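Local coordinates for protein signal recognition particle receptor FtsY (Sulfolobus acidocaldarius, PDB 5L3S) that serves as the receptor for the signal recognition particle, joining a helical bundle to an SRP54-type P-loop domain, at residues N24-E29 with I69-L74; K99-I104 with S177-R182; G257-L262 with D288-R293. One frame throughout, in Å; residues are numbered along the deposited sequence.

Contact 1 (N24-E29 with I69-L74); sequences NDVIEE and IVINTL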
# COMPACT_ATOMS: atom_id res chain seq x y z
N ASN B 24 16.45 8.41 -28.50
CA ASN B 24 16.43 7.06 -27.94
C ASN B 24 17.04 6.88 -26.56
O ASN B 24 16.40 6.34 -25.66
CB ASN B 24 17.04 6.07 -28.94
CG ASN B 24 16.15 5.85 -30.15
OD1 ASN B 24 14.93 6.05 -30.08
ND2 ASN B 24 16.75 5.43 -31.26
N ASP B 25 18.29 7.31 -26.38
CA ASP B 25 18.97 7.16 -25.10
C ASP B 25 18.25 7.87 -23.95
O ASP B 25 18.09 7.31 -22.87
CB ASP B 25 20.41 7.66 -25.18
CG ASP B 25 21.29 6.74 -25.97
OD1 ASP B 25 20.89 5.57 -26.17
OD2 ASP B 25 22.38 7.17 -26.39
N VAL B 26 17.85 9.11 -24.18
CA VAL B 26 17.23 9.88 -23.11
C VAL B 26 15.82 9.37 -22.79
O VAL B 26 15.38 9.41 -21.64
CB VAL B 26 17.24 11.40 -23.39
CG1 VAL B 26 16.40 11.74 -24.61
CG2 VAL B 26 16.77 12.17 -22.17
N ILE B 27 15.11 8.89 -23.81
CA ILE B 27 13.76 8.35 -23.59
C ILE B 27 13.82 7.12 -22.68
O ILE B 27 12.96 6.92 -21.81
CB ILE B 27 13.04 8.02 -24.93
CG1 ILE B 27 12.69 9.30 -25.68
CG2 ILE B 27 11.75 7.27 -24.68
CD1 ILE B 27 11.67 10.16 -25.00
N GLU B 28 14.85 6.30 -22.86
CA GLU B 28 15.02 5.14 -22.00
C GLU B 28 15.36 5.50 -20.55
O GLU B 28 14.82 4.90 -19.62
CB GLU B 28 16.02 4.13 -22.57
CG GLU B 28 15.51 3.43 -23.83
CD GLU B 28 14.12 2.83 -23.64
OE1 GLU B 28 13.97 1.89 -22.83
OE2 GLU B 28 13.17 3.31 -24.30
N GLU B 29 16.26 6.46 -20.35
CA GLU B 29 16.55 6.91 -18.99
C GLU B 29 15.28 7.46 -18.32
O GLU B 29 15.02 7.19 -17.15
CB GLU B 29 17.65 7.97 -18.96
CG GLU B 29 19.05 7.42 -19.21
CD GLU B 29 20.11 8.51 -19.29
OE1 GLU B 29 19.74 9.71 -19.33
OE2 GLU B 29 21.31 8.17 -19.32
N ILE B 69 16.42 19.53 -23.59
CA ILE B 69 15.14 19.92 -24.17
C ILE B 69 14.09 18.82 -23.96
O ILE B 69 12.92 19.11 -23.69
CB ILE B 69 15.25 20.28 -25.68
CG1 ILE B 69 15.91 21.65 -25.85
CG2 ILE B 69 13.88 20.33 -26.34
CD1 ILE B 69 17.39 21.59 -26.15
N VAL B 70 14.51 17.56 -24.08
CA VAL B 70 13.62 16.43 -23.87
C VAL B 70 13.12 16.39 -22.44
O VAL B 70 11.92 16.25 -22.19
CB VAL B 70 14.33 15.09 -24.18
CG1 VAL B 70 13.45 13.90 -23.79
CG2 VAL B 70 14.70 15.03 -25.64
N ILE B 71 14.04 16.51 -21.49
CA ILE B 71 13.69 16.47 -20.07
C ILE B 71 12.78 17.63 -19.70
O ILE B 71 11.78 17.46 -19.00
CB ILE B 71 14.95 16.46 -19.19
CG1 ILE B 71 15.71 15.14 -19.36
CG2 ILE B 71 14.59 16.66 -17.73
CD1 ILE B 71 17.10 15.12 -18.73
N ASN B 72 13.12 18.83 -20.18
CA ASN B 72 12.29 20.00 -19.89
C ASN B 72 10.92 19.93 -20.54
O ASN B 72 9.93 20.36 -19.95
CB ASN B 72 13.01 21.29 -20.28
CG ASN B 72 14.08 21.66 -19.28
OD1 ASN B 72 14.13 21.11 -18.18
ND2 ASN B 72 14.94 22.60 -19.65
N THR B 73 10.86 19.40 -21.77
CA THR B 73 9.58 19.22 -22.44
C THR B 73 8.69 18.25 -21.63
O THR B 73 7.49 18.48 -21.47
CB THR B 73 9.76 18.69 -23.88
OG1 THR B 73 10.62 19.58 -24.60
CG2 THR B 73 8.43 18.60 -24.61
N LEU B 74 9.30 17.20 -21.09
CA LEU B 74 8.55 16.25 -20.26
C LEU B 74 8.06 16.87 -18.94
O LEU B 74 6.92 16.66 -18.53
CB LEU B 74 9.36 14.98 -19.98
CG LEU B 74 8.61 13.95 -19.13
CD1 LEU B 74 7.35 13.51 -19.84
CD2 LEU B 74 9.49 12.73 -18.80

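Contact 2 (K99-I104 with S177-R182); sequences KKPFVI and SFAKSR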
# COMPACT_ATOMS: atom_id res chain seq x y z
N LYS B 99 -24.65 24.61 1.83
CA LYS B 99 -25.05 23.38 2.49
C LYS B 99 -24.53 23.31 3.91
O LYS B 99 -23.36 23.60 4.19
CB LYS B 99 -24.57 22.17 1.68
CG LYS B 99 -24.98 22.21 0.22
CD LYS B 99 -26.48 22.38 0.09
CE LYS B 99 -26.87 22.99 -1.25
NZ LYS B 99 -28.34 23.13 -1.38
N LYS B 100 -25.42 22.95 4.83
CA LYS B 100 -25.03 22.65 6.19
C LYS B 100 -25.79 21.41 6.64
O LYS B 100 -27.01 21.43 6.78
CB LYS B 100 -25.28 23.83 7.14
CG LYS B 100 -24.23 24.91 7.01
CD LYS B 100 -23.95 25.61 8.32
CE LYS B 100 -23.26 26.95 8.08
NZ LYS B 100 -21.99 26.80 7.29
N PRO B 101 -25.06 20.32 6.86
CA PRO B 101 -23.59 20.31 6.75
C PRO B 101 -23.15 20.04 5.32
O PRO B 101 -23.95 19.58 4.51
CB PRO B 101 -23.20 19.12 7.61
CG PRO B 101 -24.35 18.16 7.42
CD PRO B 101 -25.59 19.01 7.28
N PHE B 102 -21.88 20.33 5.03
CA PHE B 102 -21.24 19.85 3.81
C PHE B 102 -20.76 18.44 4.14
O PHE B 102 -20.01 18.25 5.09
CB PHE B 102 -20.06 20.77 3.47
CG PHE B 102 -19.42 20.48 2.13
CD1 PHE B 102 -18.49 19.44 2.00
CD2 PHE B 102 -19.70 21.27 1.04
CE1 PHE B 102 -17.90 19.18 0.77
CE2 PHE B 102 -19.11 21.03 -0.19
CZ PHE B 102 -18.20 19.98 -0.32
N VAL B 103 -21.20 17.45 3.38
CA VAL B 103 -20.96 16.05 3.70
C VAL B 103 -19.88 15.44 2.82
O VAL B 103 -19.99 15.45 1.59
CB VAL B 103 -22.25 15.22 3.57
CG1 VAL B 103 -21.97 13.75 3.82
CG2 VAL B 103 -23.33 15.75 4.53
N ILE B 104 -18.85 14.90 3.46
CA ILE B 104 -17.74 14.28 2.76
C ILE B 104 -17.64 12.82 3.18
O ILE B 104 -17.73 12.51 4.38
CB ILE B 104 -16.42 14.97 3.13
CG1 ILE B 104 -16.55 16.49 2.95
CG2 ILE B 104 -15.25 14.38 2.32
CD1 ILE B 104 -15.29 17.25 3.27
N SER B 177 -28.28 13.98 10.40
CA SER B 177 -29.44 14.56 11.08
C SER B 177 -28.99 15.42 12.26
O SER B 177 -29.52 16.52 12.50
CB SER B 177 -30.39 13.46 11.57
OG SER B 177 -31.45 14.03 12.32
N PHE B 178 -28.02 14.91 13.00
CA PHE B 178 -27.46 15.60 14.16
C PHE B 178 -26.77 16.89 13.74
O PHE B 178 -26.94 17.93 14.37
CB PHE B 178 -26.47 14.68 14.90
CG PHE B 178 -25.85 15.30 16.12
CD1 PHE B 178 -26.43 15.14 17.36
CD2 PHE B 178 -24.68 16.04 16.03
CE1 PHE B 178 -25.86 15.71 18.49
CE2 PHE B 178 -24.11 16.62 17.15
CZ PHE B 178 -24.71 16.45 18.39
N ALA B 179 -25.99 16.82 12.66
CA ALA B 179 -25.27 17.99 12.18
C ALA B 179 -26.23 19.07 11.71
O ALA B 179 -26.02 20.25 11.98
CB ALA B 179 -24.28 17.62 11.09
N LYS B 180 -27.30 18.66 11.02
CA LYS B 180 -28.31 19.61 10.54
C LYS B 180 -28.92 20.43 11.66
O LYS B 180 -29.00 21.65 11.58
CB LYS B 180 -29.43 18.90 9.78
CG LYS B 180 -29.09 18.52 8.35
CD LYS B 180 -30.23 17.75 7.69
CE LYS B 180 -29.79 17.20 6.33
NZ LYS B 180 -30.85 16.37 5.69
N SER B 181 -29.37 19.75 12.71
CA SER B 181 -30.05 20.45 13.79
C SER B 181 -29.10 21.34 14.59
O SER B 181 -29.54 22.27 15.26
CB SER B 181 -30.80 19.48 14.70
OG SER B 181 -29.92 18.55 15.31
N ARG B 182 -27.80 21.07 14.52
CA ARG B 182 -26.86 21.89 15.27
C ARG B 182 -26.09 22.85 14.38
O ARG B 182 -25.16 23.51 14.84
CB ARG B 182 -25.86 21.01 16.04
CG ARG B 182 -26.49 19.88 16.82
CD ARG B 182 -27.44 20.36 17.90
NE ARG B 182 -27.42 19.45 19.05
CZ ARG B 182 -28.03 18.27 19.10
NH1 ARG B 182 -28.72 17.83 18.06
NH2 ARG B 182 -27.95 17.53 20.20

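Contact 3 (G257-L262 with D288-R293); sequences GIALSL and DWFVER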
# COMPACT_ATOMS: atom_id res chain seq x y z
N GLY B 257 3.87 8.40 -8.12
CA GLY B 257 3.64 8.52 -9.56
C GLY B 257 2.19 8.24 -9.94
O GLY B 257 1.75 8.63 -11.01
N ILE B 258 1.45 7.57 -9.04
CA ILE B 258 -0.01 7.41 -9.19
C ILE B 258 -0.72 8.73 -9.48
O ILE B 258 -1.70 8.76 -10.22
CB ILE B 258 -0.67 6.71 -7.94
CG1 ILE B 258 -2.17 6.48 -8.16
CG2 ILE B 258 -0.49 7.53 -6.67
CD1 ILE B 258 -2.48 5.50 -9.29
N ALA B 259 -0.23 9.82 -8.90
CA ALA B 259 -0.79 11.16 -9.16
C ALA B 259 -0.85 11.49 -10.66
O ALA B 259 -1.85 12.01 -11.16
CB ALA B 259 0.02 12.23 -8.43
N LEU B 260 0.23 11.18 -11.38
CA LEU B 260 0.28 11.42 -12.82
C LEU B 260 -0.67 10.49 -13.57
O LEU B 260 -1.39 10.92 -14.47
CB LEU B 260 1.72 11.22 -13.32
CG LEU B 260 1.99 11.38 -14.82
CD1 LEU B 260 1.36 12.68 -15.36
CD2 LEU B 260 3.50 11.36 -15.09
N SER B 261 -0.67 9.21 -13.19
CA SER B 261 -1.55 8.23 -13.83
C SER B 261 -3.03 8.57 -13.68
O SER B 261 -3.81 8.42 -14.62
CB SER B 261 -1.26 6.82 -13.29
OG SER B 261 0.00 6.37 -13.74
N LEU B 262 -3.41 9.02 -12.49
CA LEU B 262 -4.77 9.45 -12.20
C LEU B 262 -5.23 10.59 -13.10
O LEU B 262 -6.33 10.56 -13.66
CB LEU B 262 -4.87 9.90 -10.75
CG LEU B 262 -4.91 8.82 -9.69
CD1 LEU B 262 -4.80 9.46 -8.33
CD2 LEU B 262 -6.21 8.08 -9.84
N ASP B 288 3.83 21.48 -9.36
CA ASP B 288 5.24 21.84 -9.26
C ASP B 288 5.97 20.99 -8.23
O ASP B 288 7.10 20.55 -8.45
CB ASP B 288 5.39 23.31 -8.90
CG ASP B 288 5.00 24.23 -10.04
OD1 ASP B 288 4.93 23.77 -11.19
OD2 ASP B 288 4.78 25.43 -9.77
N TRP B 289 5.32 20.78 -7.09
CA TRP B 289 5.88 19.99 -6.00
C TRP B 289 6.10 18.54 -6.44
O TRP B 289 7.13 17.93 -6.16
CB TRP B 289 4.94 20.05 -4.79
CG TRP B 289 5.47 19.38 -3.57
CD1 TRP B 289 6.14 19.97 -2.54
CD2 TRP B 289 5.35 18.00 -3.22
NE1 TRP B 289 6.45 19.04 -1.58
CE2 TRP B 289 5.97 17.82 -1.97
CE3 TRP B 289 4.77 16.89 -3.85
CZ2 TRP B 289 6.04 16.58 -1.34
CZ3 TRP B 289 4.85 15.66 -3.23
CH2 TRP B 289 5.47 15.52 -1.98
N PHE B 290 5.11 17.99 -7.16
CA PHE B 290 5.17 16.62 -7.67
C PHE B 290 6.31 16.43 -8.67
O PHE B 290 7.05 15.44 -8.62
CB PHE B 290 3.83 16.27 -8.33
CG PHE B 290 3.83 14.95 -9.05
CD1 PHE B 290 3.52 13.77 -8.37
CD2 PHE B 290 4.14 14.87 -10.40
CE1 PHE B 290 3.52 12.56 -9.03
CE2 PHE B 290 4.14 13.66 -11.06
CZ PHE B 290 3.81 12.50 -10.37
N VAL B 291 6.43 17.38 -9.60
CA VAL B 291 7.45 17.31 -10.63
C VAL B 291 8.85 17.40 -10.03
O VAL B 291 9.78 16.72 -10.47
CB VAL B 291 7.24 18.42 -11.70
CG1 VAL B 291 8.45 18.58 -12.58
CG2 VAL B 291 6.00 18.12 -12.53
N GLU B 292 9.01 18.24 -9.01
CA GLU B 292 10.29 18.35 -8.34
C GLU B 292 10.65 17.06 -7.60
O GLU B 292 11.79 16.62 -7.64
CB GLU B 292 10.33 19.56 -7.40
CG GLU B 292 10.49 20.88 -8.16
CD GLU B 292 11.71 20.88 -9.09
OE1 GLU B 292 12.84 20.66 -8.59
OE2 GLU B 292 11.54 21.08 -10.31
N ARG B 293 9.65 16.46 -6.95
CA ARG B 293 9.88 15.22 -6.20
C ARG B 293 10.42 14.13 -7.13
O ARG B 293 11.46 13.52 -6.86
CB ARG B 293 8.58 14.74 -5.57
CG ARG B 293 8.72 13.49 -4.69
CD ARG B 293 7.52 13.37 -3.78
NE ARG B 293 7.61 12.26 -2.83
CZ ARG B 293 8.21 12.33 -1.64
NH1 ARG B 293 8.81 13.46 -1.25
NH2 ARG B 293 8.24 11.27 -0.85

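Contact 1 (N24-E29 with I69-L74)
Val26 and Val70 mark the nearest backbone approach, with CA atoms 7.5 Å apart, where the axes of helical segments 24-29 and 69-74 pass within 10.5 Å and cross at -43°. Both valines point toward the opposite helix, and their methyls meet tip to tip. Val26 CG1 does most of the touching: it lies 3.7 Å from Val70 CG1 and 3.8 Å from Val70 CG2, wedging against both branches. A chi1 of 65° puts this methyl between the backbone N and the carbonyl carbon of Val26, while CG2, anti to N, also lies near Val70 CG1 and reaches on to Ile71 CG1 at 4.2 Å. On the other flank the end of Ile27 bends in, bringing CD1 to 4.3 Å from Val70 CG1. No hydrogen bond spans the pair, and just 143 Å² is buried in all, so this is a narrow, purely aliphatic seam. The seam belongs to the SRP54-type helical bundle: helix 41-55 covers it through Leu51, which touches both Ile27 and Val70, and Leu23 and Leu30 of helix 20-36 extend the packing around Val70.

Contact 2 (K99-I104 with S177-R182)
Pro101 supplies the apolar part of this contact by laying its ring against the last turn of helix 168-181. Its CG is 3.7 Å from Ala179 CB and its CB 3.9 Å from the same methyl, so one edge of the pyrrolidine ring is spanned by a single alanine. CD turns to the next residue and lies 3.7 Å from Lys180 CG. The peptide bond before Pro101 is cis, a bend in the chain just before strand 102-107 begins.

Contacts between aliphatic carbon and polar backbone are looser. Lys180 CG also comes within 3.9 Å of Lys100 O. With CG anti to the carbonyl carbon of Lys180 (chi1 -79°), the base of the side chain rests on Pro101 while the extended remainder leads away from segment 99-104. Lys100 likewise sends its amine elsewhere, into a salt bridge with Asp185.

No hydrogen bond crosses between the segments; the helix end has its own polar set. Ser181 OG donates to Phe178 O over 3.2 Å from above the carbonyl plane, and it accepts from Arg182 NH1 at 3.1 Å, with a bent N-H angle of 141° but within the guanidinium plane. Phe178 CE1 lies against one face of that guanidinium, offset toward its rim, while Arg182 CG sits over a face of the Phe178 ring.

Helix 168-181 belongs to the crossover between parallel strands 158-160 and 186-191 of the P-loop fold, and the contact ties its C-terminal end to the start of strand 102-107, the end of that strand remote from the nucleotide-pocket residues Asn110 and Gly111. Val187 of strand 186-191 touches both Pro101 and Ala179, and Ile133 of strand 132-137 meets Ala179 and Phe178.

Contact 3 (G257-L262 with D288-R293)
Phe290 brings its ring against Ala259 and Leu260 of segment 257-262, meeting them with its outer carbons. Ala259 CB is 3.6 Å from Phe290 CE1 and 3.8 Å from Phe290 CD1, so the methyl is shared between these two ring carbons. Near the far end of the ring, Leu260 CB is 3.8 Å from Phe290 CZ and 4.1 Å from Phe290 CE2. Both methyl and methylene approach obliquely. Gly257 comes in at the edge, close to the ring plane, with its CA 4.1 Å from Phe290 CZ.

The torsions explain this reach: Phe290 holds CG anti to its backbone N (chi1 173°), and chi2 of 88° turns the ring nearly perpendicular to the CA-CB-CG plane. The ring thereby bridges two backbones that stay well apart, since the nearest CA pair, Ala259 and Phe290, is separated by 8.2 Å. Of the 150 Å² buried between the segments, 86 Å² belongs to Phe290.

Other elements complete the surroundings. Helix 66-85 presents Leu82 to Phe290 and Ile78 to Leu260, while Val270 of strand 270-274 touches Ala259. The C-terminal helix 287-295 is thus packed against both helix 258-266 and the long helix 66-85.

A single aromatic ring packs against the alanine methyl, the leucine CB and the glycine CA. With no hydrogen bond crossing between the segments and all four touching residues buried, cohesion here rests on dispersion and on the exclusion of water.

How the contacts relate
Contacts 1 and 3 are buried, purely apolar helix-helix packings, whereas contact 2 is only partly buried and combines a proline ring with the stem of an exposed lysine. Contact 1 depends on branched aliphatic methyls; contact 3 sets one aromatic ring against aliphatic carbons. These two lie on the same side of the chain's centre, about 17 Å between centres, and helix 66-85 relates them: it carries segment 69-74 in the bundle and further along packs against Phe290 and Leu260. Contact 2, about 51 Å from contact 1 and 34 Å from contact 3 between centres, is on the opposite side, where a crossover helix meets the central sheet of the P-loop domain.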